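Local coordinates for response regulator aspartate phosphatase H (Bacillus subtilis, PDB 3Q15), which dephosphorylates the sporulation phosphotransferase Spo0F and also acts on the response regulator ComA, helping to separate competence from sporulation in time, at residues 241-246 with 266-271; 261-265 with 299-303; 283-288 with 303-307; 309-314 with 341-346. All coordinates share one frame; numbering follows the deposited sequence.

How the interactions relate
Followed from the N terminus, the chain closes its first loop at interaction 1, where 266-271 returns against 241-246 across the turn between helix 238-255 and helix 260-273. Interaction 2 opens inside that loop, at 261-265, and closes beyond it at 299-303, so the two cross. Interaction 3 begins within the loop of interaction 2 and ends on the same helix, with Phe303 common to both; their centres lie about 6 Å apart. Interaction 4 follows in series, tying helix 299-310 to helix 332-348. Interactions 1 and 3 join helices that follow each other in the chain; interactions 2 and 4 each skip one helix. Trp269 of interaction 1 touches Tyr310 and Ser341 of interaction 4.

Interaction 1: residues 241-246 with 266-271; sequences AVEHFQ and GLSWTL
Gly266 presents bare backbone to the face of the Phe245 ring, its carbonyl carbon lying 3.5 Å from CZ; a CB here would clash with the ring at CE1, so close an approach depends on glycine. The next residue continues this surface, with Leu267 N 3.6 Å above the plane and over the ring centre. CG of Leu267 stands opposite its own backbone N (chi1 -176°), which brings CD1 to 3.8 Å from Phe245 CB and also against Val242 CG1. One turn on, Thr270 divides its two branches. OG1 hydrogen-bonds to Gly266 O at 2.8 Å, the donor 37° out of the carbonyl plane, while Thr270 N reaches that oxygen from the other face; the same OG1 sits 3.1 Å from Phe245 CE2. CG2 meets Ala241 CB and Val242 CG2. Leu271 ends the row, its CD2 3.8 Å from Val242 CG2, the two side chains crossing at about a right angle. Replacing Phe245 by an alanine would probably open a gap over the Gly266-Leu267 peptide and leave the hydroxyl side of Thr270 without its aromatic neighbour. The axes run at 159°, nearly antiparallel, and approach to 9.6 Å. Since 241-246 falls in predicted TPR 4 and 266-271 in predicted TPR 5, this small-residue, large-aromatic fit joins adjoining repeats, as in the helix stacking of tetratricopeptide superhelices.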
loop_
_atom_site.group_PDB
_atom_site.type_symbol
_atom_site.label_atom_id
_atom_site.label_comp_id
_atom_site.label_asym_id
_atom_site.label_seq_id
_atom_site.Cartn_x
_atom_site.Cartn_y
_atom_site.Cartn_z
ATOM N N ALA A 241 0.992 30.379 -14.648
ATOM C CA ALA A 241 1.527 29.268 -15.421
ATOM C C ALA A 241 2.455 29.779 -16.515
ATOM O O ALA A 241 3.611 29.364 -16.610
ATOM C CB ALA A 241 0.402 28.453 -16.023
ATOM N N VAL A 242 1.947 30.687 -17.339
ATOM C CA VAL A 242 2.729 31.204 -18.455
ATOM C C VAL A 242 3.981 31.903 -17.951
ATOM O O VAL A 242 5.053 31.785 -18.545
ATOM C CB VAL A 242 1.912 32.176 -19.321
ATOM C CG1 VAL A 242 2.835 33.007 -20.203
ATOM C CG2 VAL A 242 0.899 31.411 -20.157
ATOM N N GLU A 243 3.836 32.623 -16.846
ATOM C CA GLU A 243 4.954 33.331 -16.239
ATOM C C GLU A 243 6.079 32.373 -15.866
ATOM O O GLU A 243 7.250 32.619 -16.162
ATOM C CB GLU A 243 4.480 34.090 -15.002
ATOM C CG GLU A 243 5.595 34.710 -14.194
ATOM C CD GLU A 243 5.071 35.516 -13.027
ATOM O OE1 GLU A 243 3.929 36.017 -13.122
ATOM O OE2 GLU A 243 5.796 35.643 -12.017
ATOM N N HIS A 244 5.720 31.272 -15.218
ATOM C CA HIS A 244 6.722 30.305 -14.801
ATOM C C HIS A 244 7.255 29.486 -15.971
ATOM O O HIS A 244 8.441 29.167 -16.009
ATOM C CB HIS A 244 6.195 29.419 -13.672
ATOM C CG HIS A 244 6.051 30.139 -12.368
ATOM N ND1 HIS A 244 4.976 30.948 -12.078
ATOM C CD2 HIS A 244 6.863 30.190 -11.283
ATOM C CE1 HIS A 244 5.121 31.456 -10.867
ATOM N NE2 HIS A 244 6.261 31.013 -10.366
ATOM N N PHE A 245 6.391 29.157 -16.928
ATOM C CA PHE A 245 6.850 28.469 -18.130
ATOM C C PHE A 245 7.992 29.254 -18.767
ATOM O O PHE A 245 9.029 28.690 -19.117
ATOM C CB PHE A 245 5.712 28.267 -19.140
ATOM C CG PHE A 245 4.862 27.055 -18.869
ATOM C CD1 PHE A 245 5.432 25.792 -18.781
ATOM C CD2 PHE A 245 3.491 27.175 -18.719
ATOM C CE1 PHE A 245 4.650 24.672 -18.533
ATOM C CE2 PHE A 245 2.702 26.064 -18.472
ATOM C CZ PHE A 245 3.282 24.809 -18.380
ATOM N N GLN A 246 7.804 30.562 -18.898
ATOM C CA GLN A 246 8.812 31.412 -19.519
ATOM C C GLN A 246 10.080 31.521 -18.674
ATOM O O GLN A 246 11.182 31.643 -19.212
ATOM C CB GLN A 246 8.228 32.786 -19.849
ATOM C CG GLN A 246 7.097 32.702 -20.867
ATOM C CD GLN A 246 6.510 34.050 -21.229
ATOM O OE1 GLN A 246 6.701 35.039 -20.520
ATOM N NE2 GLN A 246 5.786 34.096 -22.344
ATOM N N GLY A 266 4.295 22.612 -22.588
ATOM C CA GLY A 266 3.463 23.136 -21.520
ATOM C C GLY A 266 3.035 24.553 -21.837
ATOM O O GLY A 266 1.858 24.901 -21.741
ATOM N N LEU A 267 4.004 25.372 -22.227
ATOM C CA LEU A 267 3.735 26.750 -22.601
ATOM C C LEU A 267 2.705 26.813 -23.727
ATOM O O LEU A 267 1.735 27.565 -23.649
ATOM C CB LEU A 267 5.032 27.447 -23.016
ATOM C CG LEU A 267 4.967 28.937 -23.364
ATOM C CD1 LEU A 267 4.256 29.728 -22.275
ATOM C CD2 LEU A 267 6.364 29.490 -23.600
ATOM N N SER A 268 2.914 26.012 -24.768
ATOM C CA SER A 268 2.020 26.005 -25.926
ATOM C C SER A 268 0.604 25.565 -25.563
ATOM O O SER A 268 -0.370 26.240 -25.894
ATOM C CB SER A 268 2.581 25.110 -27.034
ATOM O OG SER A 268 3.806 25.625 -27.531
ATOM N N TRP A 269 0.495 24.430 -24.883
ATOM C CA TRP A 269 -0.802 23.909 -24.478
ATOM C C TRP A 269 -1.549 24.946 -23.648
ATOM O O TRP A 269 -2.727 25.210 -23.881
ATOM C CB TRP A 269 -0.626 22.624 -23.669
ATOM C CG TRP A 269 -1.905 21.887 -23.414
ATOM C CD1 TRP A 269 -3.009 21.856 -24.217
ATOM C CD2 TRP A 269 -2.216 21.075 -22.275
ATOM N NE1 TRP A 269 -3.984 21.070 -23.650
ATOM C CE2 TRP A 269 -3.524 20.581 -22.458
ATOM C CE3 TRP A 269 -1.515 20.717 -21.118
ATOM C CZ2 TRP A 269 -4.144 19.749 -21.527
ATOM C CZ3 TRP A 269 -2.133 19.889 -20.194
ATOM C CH2 TRP A 269 -3.435 19.415 -20.405
ATOM N N THR A 270 -0.855 25.534 -22.680
ATOM C CA THR A 270 -1.456 26.535 -21.804
ATOM C C THR A 270 -1.946 27.742 -22.590
ATOM O O THR A 270 -3.018 28.277 -22.318
ATOM C CB THR A 270 -0.466 27.010 -20.725
ATOM O OG1 THR A 270 -0.043 25.888 -19.942
ATOM C CG2 THR A 270 -1.122 28.029 -19.813
ATOM N N LEU A 271 -1.152 28.169 -23.565
ATOM C CA LEU A 271 -1.516 29.304 -24.393
ATOM C C LEU A 271 -2.733 28.985 -25.259
ATOM O O LEU A 271 -3.590 29.840 -25.474
ATOM C CB LEU A 271 -0.333 29.741 -25.256
ATOM C CG LEU A 271 0.775 30.471 -24.496
ATOM C CD1 LEU A 271 1.958 30.787 -25.402
ATOM C CD2 LEU A 271 0.226 31.742 -23.861
#

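Interaction 2: residues 261-265 with 299-303; sequences PKVLF and YKELF
Phe265 and Phe303 form a T-shaped pair: the edge of Phe265 points at the face of Phe303, with the planes at 90° and the centroids 5.9 Å apart. Beyond this stack, Phe303 pushes its CZ toward the helix backbone, 3.5 Å from Pro261 O and close to Phe265 N, so it rests on the turn that those two atoms hydrogen-bond together. Phe265 has its CG swung opposite the backbone N (chi1 171°), which carries the far end of the ring across to helix 299-310, where CE1 packs 3.3 Å from Leu302 CB. The third ring, Tyr299, is turned to take Lys262 over one face: CA of the lysine lies 4.1 Å from the centroid, a CH-pi contact 23° off the normal. The aliphatic chain of Lys262 then crosses the phenol end, while Tyr299 CD1 touches Phe265 CB. A serine in place of Tyr299 would probably end the CH-pi contact with Lys262 CA and uncover the CB side of Phe265. The segments run nearly parallel at 20°, with axes 10.5 Å apart. Such a pair, with helix 277-290 between them in sequence and antiparallel to 299-310, is consistent with the stacked helical hairpins of a TPR-type array; 261-265 lies in predicted TPR 5.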
loop_
_atom_site.group_PDB
_atom_site.type_symbol
_atom_site.label_atom_id
_atom_site.label_comp_id
_atom_site.label_asym_id
_atom_site.label_seq_id
_atom_site.Cartn_x
_atom_site.Cartn_y
_atom_site.Cartn_z
ATOM N N PRO A 261 11.901 21.006 -25.097
ATOM C CA PRO A 261 10.700 20.393 -25.677
ATOM C C PRO A 261 9.558 20.300 -24.668
ATOM O O PRO A 261 8.439 20.706 -24.971
ATOM C CB PRO A 261 11.177 18.991 -26.076
ATOM C CG PRO A 261 12.638 19.156 -26.333
ATOM C CD PRO A 261 13.103 20.180 -25.320
ATOM N N LYS A 262 9.842 19.780 -23.479
ATOM C CA LYS A 262 8.819 19.647 -22.451
ATOM C C LYS A 262 8.323 21.010 -21.977
ATOM O O LYS A 262 7.128 21.201 -21.757
ATOM C CB LYS A 262 9.344 18.831 -21.270
ATOM C CG LYS A 262 8.381 18.749 -20.098
ATOM C CD LYS A 262 8.726 17.594 -19.169
ATOM C CE LYS A 262 10.181 17.636 -18.750
ATOM N NZ LYS A 262 10.527 16.464 -17.899
ATOM N N VAL A 263 9.245 21.955 -21.825
ATOM C CA VAL A 263 8.886 23.308 -21.413
ATOM C C VAL A 263 8.014 23.998 -22.463
ATOM O O VAL A 263 7.003 24.613 -22.131
ATOM C CB VAL A 263 10.137 24.170 -21.129
ATOM C CG1 VAL A 263 9.750 25.626 -20.919
ATOM C CG2 VAL A 263 10.886 23.636 -19.922
ATOM N N LEU A 264 8.398 23.891 -23.730
ATOM C CA LEU A 264 7.649 24.542 -24.800
ATOM C C LEU A 264 6.278 23.906 -25.060
ATOM O O LEU A 264 5.372 24.562 -25.574
ATOM C CB LEU A 264 8.477 24.591 -26.086
ATOM C CG LEU A 264 9.727 25.472 -26.020
ATOM C CD1 LEU A 264 10.513 25.418 -27.324
ATOM C CD2 LEU A 264 9.351 26.905 -25.680
ATOM N N PHE A 265 6.117 22.635 -24.708
ATOM C CA PHE A 265 4.819 21.990 -24.879
ATOM C C PHE A 265 3.823 22.464 -23.822
ATOM O O PHE A 265 2.650 22.683 -24.119
ATOM C CB PHE A 265 4.932 20.464 -24.849
ATOM C CG PHE A 265 3.600 19.769 -24.807
ATOM C CD1 PHE A 265 2.856 19.601 -25.961
ATOM C CD2 PHE A 265 3.082 19.299 -23.610
ATOM C CE1 PHE A 265 1.626 18.977 -25.930
ATOM C CE2 PHE A 265 1.848 18.667 -23.573
ATOM C CZ PHE A 265 1.121 18.508 -24.736
ATOM N N TYR A 299 6.850 13.970 -27.444
ATOM C CA TYR A 299 6.496 15.385 -27.538
ATOM C C TYR A 299 6.248 15.799 -28.984
ATOM O O TYR A 299 5.496 16.736 -29.253
ATOM C CB TYR A 299 7.557 16.273 -26.873
ATOM C CG TYR A 299 7.547 16.164 -25.365
ATOM C CD1 TYR A 299 6.555 16.779 -24.613
ATOM C CD2 TYR A 299 8.514 15.426 -24.696
ATOM C CE1 TYR A 299 6.530 16.669 -23.234
ATOM C CE2 TYR A 299 8.496 15.313 -23.317
ATOM C CZ TYR A 299 7.502 15.936 -22.593
ATOM O OH TYR A 299 7.481 15.827 -21.221
ATOM N N LYS A 300 6.866 15.084 -29.917
ATOM C CA LYS A 300 6.638 15.332 -31.330
ATOM C C LYS A 300 5.166 15.132 -31.673
ATOM O O LYS A 300 4.572 15.930 -32.400
ATOM C CB LYS A 300 7.511 14.413 -32.188
ATOM C CG LYS A 300 7.590 14.833 -33.652
ATOM C CD LYS A 300 8.650 14.051 -34.415
ATOM C CE LYS A 300 8.191 12.632 -34.687
ATOM N NZ LYS A 300 6.998 12.606 -35.574
ATOM N N GLU A 301 4.580 14.061 -31.145
ATOM C CA GLU A 301 3.184 13.735 -31.425
ATOM C C GLU A 301 2.224 14.640 -30.659
ATOM O O GLU A 301 1.136 14.959 -31.140
ATOM C CB GLU A 301 2.896 12.266 -31.109
ATOM C CG GLU A 301 3.313 11.291 -32.205
ATOM C CD GLU A 301 4.813 11.062 -32.263
ATOM O OE1 GLU A 301 5.288 10.493 -33.270
ATOM O OE2 GLU A 301 5.517 11.439 -31.301
ATOM N N LEU A 302 2.630 15.047 -29.462
ATOM C CA LEU A 302 1.852 16.001 -28.678
ATOM C C LEU A 302 1.853 17.380 -29.343
ATOM O O LEU A 302 0.834 18.069 -29.370
ATOM C CB LEU A 302 2.386 16.103 -27.245
ATOM C CG LEU A 302 2.091 14.979 -26.246
ATOM C CD1 LEU A 302 0.624 14.579 -26.294
ATOM C CD2 LEU A 302 2.978 13.781 -26.504
ATOM N N PHE A 303 3.002 17.782 -29.879
ATOM C CA PHE A 303 3.083 19.048 -30.593
ATOM C C PHE A 303 2.177 19.017 -31.807
ATOM O O PHE A 303 1.421 19.955 -32.051
ATOM C CB PHE A 303 4.515 19.358 -31.023
ATOM C CG PHE A 303 5.324 20.068 -29.975
ATOM C CD1 PHE A 303 4.961 21.334 -29.537
ATOM C CD2 PHE A 303 6.457 19.482 -29.439
ATOM C CE1 PHE A 303 5.709 21.997 -28.575
ATOM C CE2 PHE A 303 7.211 20.138 -28.476
ATOM C CZ PHE A 303 6.835 21.398 -28.042
#

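Interaction 3: residues 283-288 with 303-307; sequences FIEEGL and FLFLQ
Segments 283-288 and 303-307 run close to antiparallel, at 155°, with their axes 10.0 Å apart and Ile284 and Phe303 nearest in register. The backbone from Ile284 to Leu288 forms a seat for Phe303: Ile284 O, Gly287 C and Leu288 N all lie over one face of the ring, and CZ comes 3.8 Å from Gly287 CA. A CB on Gly287 would clash with CZ, which is evidence that the glycine permits this approach. Two aliphatic side chains flank the aromatic residue. Ile284 puts CG2 opposite its backbone N, and this methyl meets both Phe303 CD1 and, at 3.6 Å, Gln307 CG, while the other branch carries CD1 to Leu306 CB. Leu288 slides past Phe303 in the reverse direction, its CD2 3.5 Å from Phe303 CB. Gln307, its chain extended, brings NE2 to 3.8 Å from Leu288 CD1 in a contact of van der Waals kind. Helix 260-273 lies along one side, with Ser268 against Ile284 and Phe265 against Leu306, whereas Leu304 and Phe305 carry helix 299-310 onward to helix 316-328, and Phe305 also reaches helix 332-348.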
loop_
_atom_site.group_PDB
_atom_site.type_symbol
_atom_site.label_atom_id
_atom_site.label_comp_id
_atom_site.label_asym_id
_atom_site.label_seq_id
_atom_site.Cartn_x
_atom_site.Cartn_y
_atom_site.Cartn_z
ATOM N N PHE A 283 5.687 28.826 -30.356
ATOM C CA PHE A 283 6.466 27.966 -29.475
ATOM C C PHE A 283 6.325 26.500 -29.869
ATOM O O PHE A 283 7.208 25.690 -29.590
ATOM C CB PHE A 283 6.081 28.189 -28.005
ATOM C CG PHE A 283 6.351 29.588 -27.511
ATOM C CD1 PHE A 283 7.651 30.049 -27.374
ATOM C CD2 PHE A 283 5.306 30.440 -27.186
ATOM C CE1 PHE A 283 7.907 31.334 -26.924
ATOM C CE2 PHE A 283 5.555 31.727 -26.733
ATOM C CZ PHE A 283 6.857 32.174 -26.602
ATOM N N ILE A 284 5.219 26.165 -30.524
ATOM C CA ILE A 284 5.027 24.819 -31.048
ATOM C C ILE A 284 6.042 24.515 -32.145
ATOM O O ILE A 284 6.707 23.480 -32.117
ATOM C CB ILE A 284 3.616 24.630 -31.625
ATOM C CG1 ILE A 284 2.570 24.739 -30.517
ATOM C CG2 ILE A 284 3.515 23.284 -32.324
ATOM C CD1 ILE A 284 1.150 24.713 -31.029
ATOM N N GLU A 285 6.156 25.418 -33.114
ATOM C CA GLU A 285 7.127 25.248 -34.186
ATOM C C GLU A 285 8.544 25.258 -33.627
ATOM O O GLU A 285 9.426 24.570 -34.138
ATOM C CB GLU A 285 6.971 26.338 -35.251
ATOM C CG GLU A 285 5.692 26.237 -36.069
ATOM C CD GLU A 285 5.652 27.235 -37.214
ATOM O OE1 GLU A 285 4.854 27.033 -38.154
ATOM O OE2 GLU A 285 6.416 28.224 -37.173
ATOM N N GLU A 286 8.757 26.040 -32.574
ATOM C CA GLU A 286 10.070 26.125 -31.948
ATOM C C GLU A 286 10.442 24.800 -31.293
ATOM O O GLU A 286 11.581 24.350 -31.395
ATOM C CB GLU A 286 10.108 27.257 -30.916
ATOM C CG GLU A 286 11.450 27.412 -30.214
ATOM C CD GLU A 286 11.475 28.574 -29.230
ATOM O OE1 GLU A 286 12.259 28.507 -28.261
ATOM O OE2 GLU A 286 10.721 29.552 -29.423
ATOM N N GLY A 287 9.474 24.180 -30.625
ATOM C CA GLY A 287 9.702 22.909 -29.958
ATOM C C GLY A 287 9.955 21.770 -30.930
ATOM O O GLY A 287 10.747 20.870 -30.651
ATOM N N LEU A 288 9.277 21.804 -32.074
ATOM C CA LEU A 288 9.457 20.782 -33.099
ATOM C C LEU A 288 10.855 20.827 -33.716
ATOM O O LEU A 288 11.346 19.825 -34.230
ATOM C CB LEU A 288 8.393 20.917 -34.196
ATOM C CG LEU A 288 6.966 20.507 -33.823
ATOM C CD1 LEU A 288 5.986 20.864 -34.933
ATOM C CD2 LEU A 288 6.909 19.019 -33.516
ATOM N N PHE A 303 3.002 17.782 -29.879
ATOM C CA PHE A 303 3.083 19.048 -30.593
ATOM C C PHE A 303 2.177 19.017 -31.807
ATOM O O PHE A 303 1.421 19.955 -32.051
ATOM C CB PHE A 303 4.515 19.358 -31.023
ATOM C CG PHE A 303 5.324 20.068 -29.975
ATOM C CD1 PHE A 303 4.961 21.334 -29.537
ATOM C CD2 PHE A 303 6.457 19.482 -29.439
ATOM C CE1 PHE A 303 5.709 21.997 -28.575
ATOM C CE2 PHE A 303 7.211 20.138 -28.476
ATOM C CZ PHE A 303 6.835 21.398 -28.042
ATOM N N LEU A 304 2.255 17.932 -32.571
ATOM C CA LEU A 304 1.451 17.803 -33.779
ATOM C C LEU A 304 -0.042 17.812 -33.456
ATOM O O LEU A 304 -0.849 18.321 -34.236
ATOM C CB LEU A 304 1.833 16.539 -34.549
ATOM C CG LEU A 304 3.228 16.571 -35.179
ATOM C CD1 LEU A 304 3.583 15.221 -35.786
ATOM C CD2 LEU A 304 3.315 17.680 -36.223
ATOM N N PHE A 305 -0.410 17.253 -32.307
ATOM C CA PHE A 305 -1.810 17.246 -31.904
ATOM C C PHE A 305 -2.312 18.651 -31.577
ATOM O O PHE A 305 -3.450 19.005 -31.894
ATOM C CB PHE A 305 -2.052 16.319 -30.714
ATOM C CG PHE A 305 -3.491 16.262 -30.294
ATOM C CD1 PHE A 305 -4.374 15.395 -30.919
ATOM C CD2 PHE A 305 -3.969 17.096 -29.296
ATOM C CE1 PHE A 305 -5.705 15.348 -30.548
ATOM C CE2 PHE A 305 -5.301 17.052 -28.919
ATOM C CZ PHE A 305 -6.169 16.177 -29.549
ATOM N N LEU A 306 -1.461 19.441 -30.932
ATOM C CA LEU A 306 -1.796 20.823 -30.617
ATOM C C LEU A 306 -2.094 21.604 -31.884
ATOM O O LEU A 306 -3.093 22.320 -31.962
ATOM C CB LEU A 306 -0.657 21.501 -29.855
ATOM C CG LEU A 306 -0.515 21.149 -28.381
ATOM C CD1 LEU A 306 0.518 22.053 -27.730
ATOM C CD2 LEU A 306 -1.858 21.283 -27.690
ATOM N N GLN A 307 -1.215 21.473 -32.871
ATOM C CA GLN A 307 -1.402 22.158 -34.142
ATOM C C GLN A 307 -2.734 21.775 -34.758
ATOM O O GLN A 307 -3.471 22.629 -35.246
ATOM C CB GLN A 307 -0.283 21.802 -35.120
ATOM C CG GLN A 307 1.048 22.459 -34.833
ATOM C CD GLN A 307 2.048 22.223 -35.945
ATOM O OE1 GLN A 307 1.908 21.285 -36.728
ATOM N NE2 GLN A 307 3.059 23.079 -36.027
#

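Interaction 4: residues 309-314 with 341-346; sequences VYKETV and SAAAVF
Val345 packs against Val309 and Tyr310 and is the centre of the tight part of this contact. Its CG1 lies 3.3 Å from Val309 O, and its CG2 packs against two residues at once, 3.8 Å from Val309 CG2 and 3.7 Å from Tyr310 CE2. Val309 has CG1 in the crowded position between backbone N and carbonyl carbon (chi1 76°), which leaves CG2 directed across the interface, 3.7 Å from Ala342 CA. The short Ala342 side chain is consistent with so near an approach to the helix backbone. Farther along, after the chain has turned, Val314 returns to the same helix: it meets Val345 tip to tip, CG2 to CG1, and sets CG1 3.7 Å from Phe346 CZ. The polar margin is looser. Tyr310 OH comes no nearer than 3.9 Å to Ser341 CB, and Ser341 OG is hydrogen-bonded to Ala337 O of its own helix. Between Val309 and Val314, the exposed residues Lys311 to Thr313 make no contact with 341-346; there Lys311 NZ donates a 3.1 Å bond to Thr313 O, in the carbonyl plane and on a lone pair, bridging the bend within the loop. Helix 316-328 adjoins the valine side through Ile319, helix 352-372 backs Ala342 and Phe346, and Trp269 of helix 260-273 touches both Tyr310 and Ser341.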
loop_
_atom_site.group_PDB
_atom_site.type_symbol
_atom_site.label_atom_id
_atom_site.label_comp_id
_atom_site.label_asym_id
_atom_site.label_seq_id
_atom_site.Cartn_x
_atom_site.Cartn_y
_atom_site.Cartn_z
ATOM N N VAL A 309 -5.575 20.350 -33.494
ATOM C CA VAL A 309 -6.839 20.542 -32.794
ATOM C C VAL A 309 -7.164 22.011 -32.517
ATOM O O VAL A 309 -8.337 22.377 -32.435
ATOM C CB VAL A 309 -6.891 19.735 -31.476
ATOM C CG1 VAL A 309 -6.051 20.409 -30.405
ATOM C CG2 VAL A 309 -8.327 19.577 -31.007
ATOM N N TYR A 310 -6.132 22.842 -32.377
ATOM C CA TYR A 310 -6.329 24.268 -32.106
ATOM C C TYR A 310 -6.225 25.126 -33.366
ATOM O O TYR A 310 -6.327 26.351 -33.299
ATOM C CB TYR A 310 -5.355 24.770 -31.030
ATOM C CG TYR A 310 -5.654 24.217 -29.657
ATOM C CD1 TYR A 310 -4.894 23.187 -29.121
ATOM C CD2 TYR A 310 -6.710 24.714 -28.904
ATOM C CE1 TYR A 310 -5.177 22.666 -27.869
ATOM C CE2 TYR A 310 -6.999 24.203 -27.654
ATOM C CZ TYR A 310 -6.229 23.179 -27.140
ATOM O OH TYR A 310 -6.512 22.665 -25.894
ATOM N N LYS A 311 -6.016 24.477 -34.506
ATOM C CA LYS A 311 -5.986 25.155 -35.798
ATOM C C LYS A 311 -7.347 25.784 -36.083
ATOM O O LYS A 311 -8.374 25.258 -35.655
ATOM C CB LYS A 311 -5.623 24.146 -36.892
ATOM C CG LYS A 311 -5.632 24.686 -38.308
ATOM C CD LYS A 311 -5.204 23.606 -39.298
ATOM C CE LYS A 311 -5.297 24.088 -40.742
ATOM N NZ LYS A 311 -6.703 24.337 -41.175
ATOM N N GLU A 312 -7.358 26.909 -36.796
ATOM C CA GLU A 312 -8.611 27.585 -37.129
ATOM C C GLU A 312 -9.668 26.574 -37.564
ATOM O O GLU A 312 -10.773 26.546 -37.025
ATOM C CB GLU A 312 -8.398 28.631 -38.224
ATOM C CG GLU A 312 -9.645 29.447 -38.541
ATOM C CD GLU A 312 -9.456 30.383 -39.720
ATOM O OE1 GLU A 312 -10.364 31.197 -39.988
ATOM O OE2 GLU A 312 -8.400 30.303 -40.382
ATOM N N THR A 313 -9.317 25.745 -38.543
ATOM C CA THR A 313 -10.154 24.618 -38.933
ATOM C C THR A 313 -9.494 23.324 -38.453
ATOM O O THR A 313 -8.416 22.956 -38.923
ATOM C CB THR A 313 -10.360 24.566 -40.462
ATOM O OG1 THR A 313 -10.947 25.794 -40.911
ATOM C CG2 THR A 313 -11.275 23.414 -40.841
ATOM N N VAL A 314 -10.138 22.643 -37.509
ATOM C CA VAL A 314 -9.569 21.442 -36.905
ATOM C C VAL A 314 -9.109 20.440 -37.960
ATOM O O VAL A 314 -9.825 20.160 -38.925
ATOM C CB VAL A 314 -10.568 20.746 -35.958
ATOM C CG1 VAL A 314 -9.969 19.459 -35.415
ATOM C CG2 VAL A 314 -10.964 21.674 -34.818
ATOM N N SER A 341 -8.898 17.411 -24.741
ATOM C CA SER A 341 -8.735 18.685 -25.427
ATOM C C SER A 341 -9.679 18.786 -26.617
ATOM O O SER A 341 -10.422 19.759 -26.742
ATOM C CB SER A 341 -7.288 18.872 -25.876
ATOM O OG SER A 341 -6.409 18.697 -24.773
ATOM N N ALA A 342 -9.653 17.774 -27.481
ATOM C CA ALA A 342 -10.492 17.769 -28.677
ATOM C C ALA A 342 -11.967 17.976 -28.332
ATOM O O ALA A 342 -12.672 18.711 -29.017
ATOM C CB ALA A 342 -10.293 16.478 -29.466
ATOM N N ALA A 343 -12.426 17.330 -27.265
ATOM C CA ALA A 343 -13.817 17.455 -26.843
ATOM C C ALA A 343 -14.156 18.896 -26.479
ATOM O O ALA A 343 -15.241 19.382 -26.793
ATOM C CB ALA A 343 -14.108 16.532 -25.677
ATOM N N ALA A 344 -13.227 19.574 -25.812
ATOM C CA ALA A 344 -13.442 20.955 -25.396
ATOM C C ALA A 344 -13.436 21.902 -26.594
ATOM O O ALA A 344 -14.247 22.829 -26.675
ATOM C CB ALA A 344 -12.388 21.377 -24.380
ATOM N N VAL A 345 -12.519 21.664 -27.526
ATOM C CA VAL A 345 -12.446 22.475 -28.734
ATOM C C VAL A 345 -13.741 22.382 -29.541
ATOM O O VAL A 345 -14.284 23.397 -29.970
ATOM C CB VAL A 345 -11.247 22.078 -29.618
ATOM C CG1 VAL A 345 -11.295 22.813 -30.957
ATOM C CG2 VAL A 345 -9.938 22.359 -28.894
ATOM N N PHE A 346 -14.243 21.168 -29.743
ATOM C CA PHE A 346 -15.473 21.003 -30.513
ATOM C C PHE A 346 -16.695 21.579 -29.796
ATOM O O PHE A 346 -17.559 22.190 -30.429
ATOM C CB PHE A 346 -15.698 19.543 -30.911
ATOM C CG PHE A 346 -14.822 19.085 -32.042
ATOM C CD1 PHE A 346 -15.049 19.525 -33.336
ATOM C CD2 PHE A 346 -13.772 18.208 -31.814
ATOM C CE1 PHE A 346 -14.241 19.103 -34.379
ATOM C CE2 PHE A 346 -12.962 17.781 -32.851
ATOM C CZ PHE A 346 -13.196 18.227 -34.133
#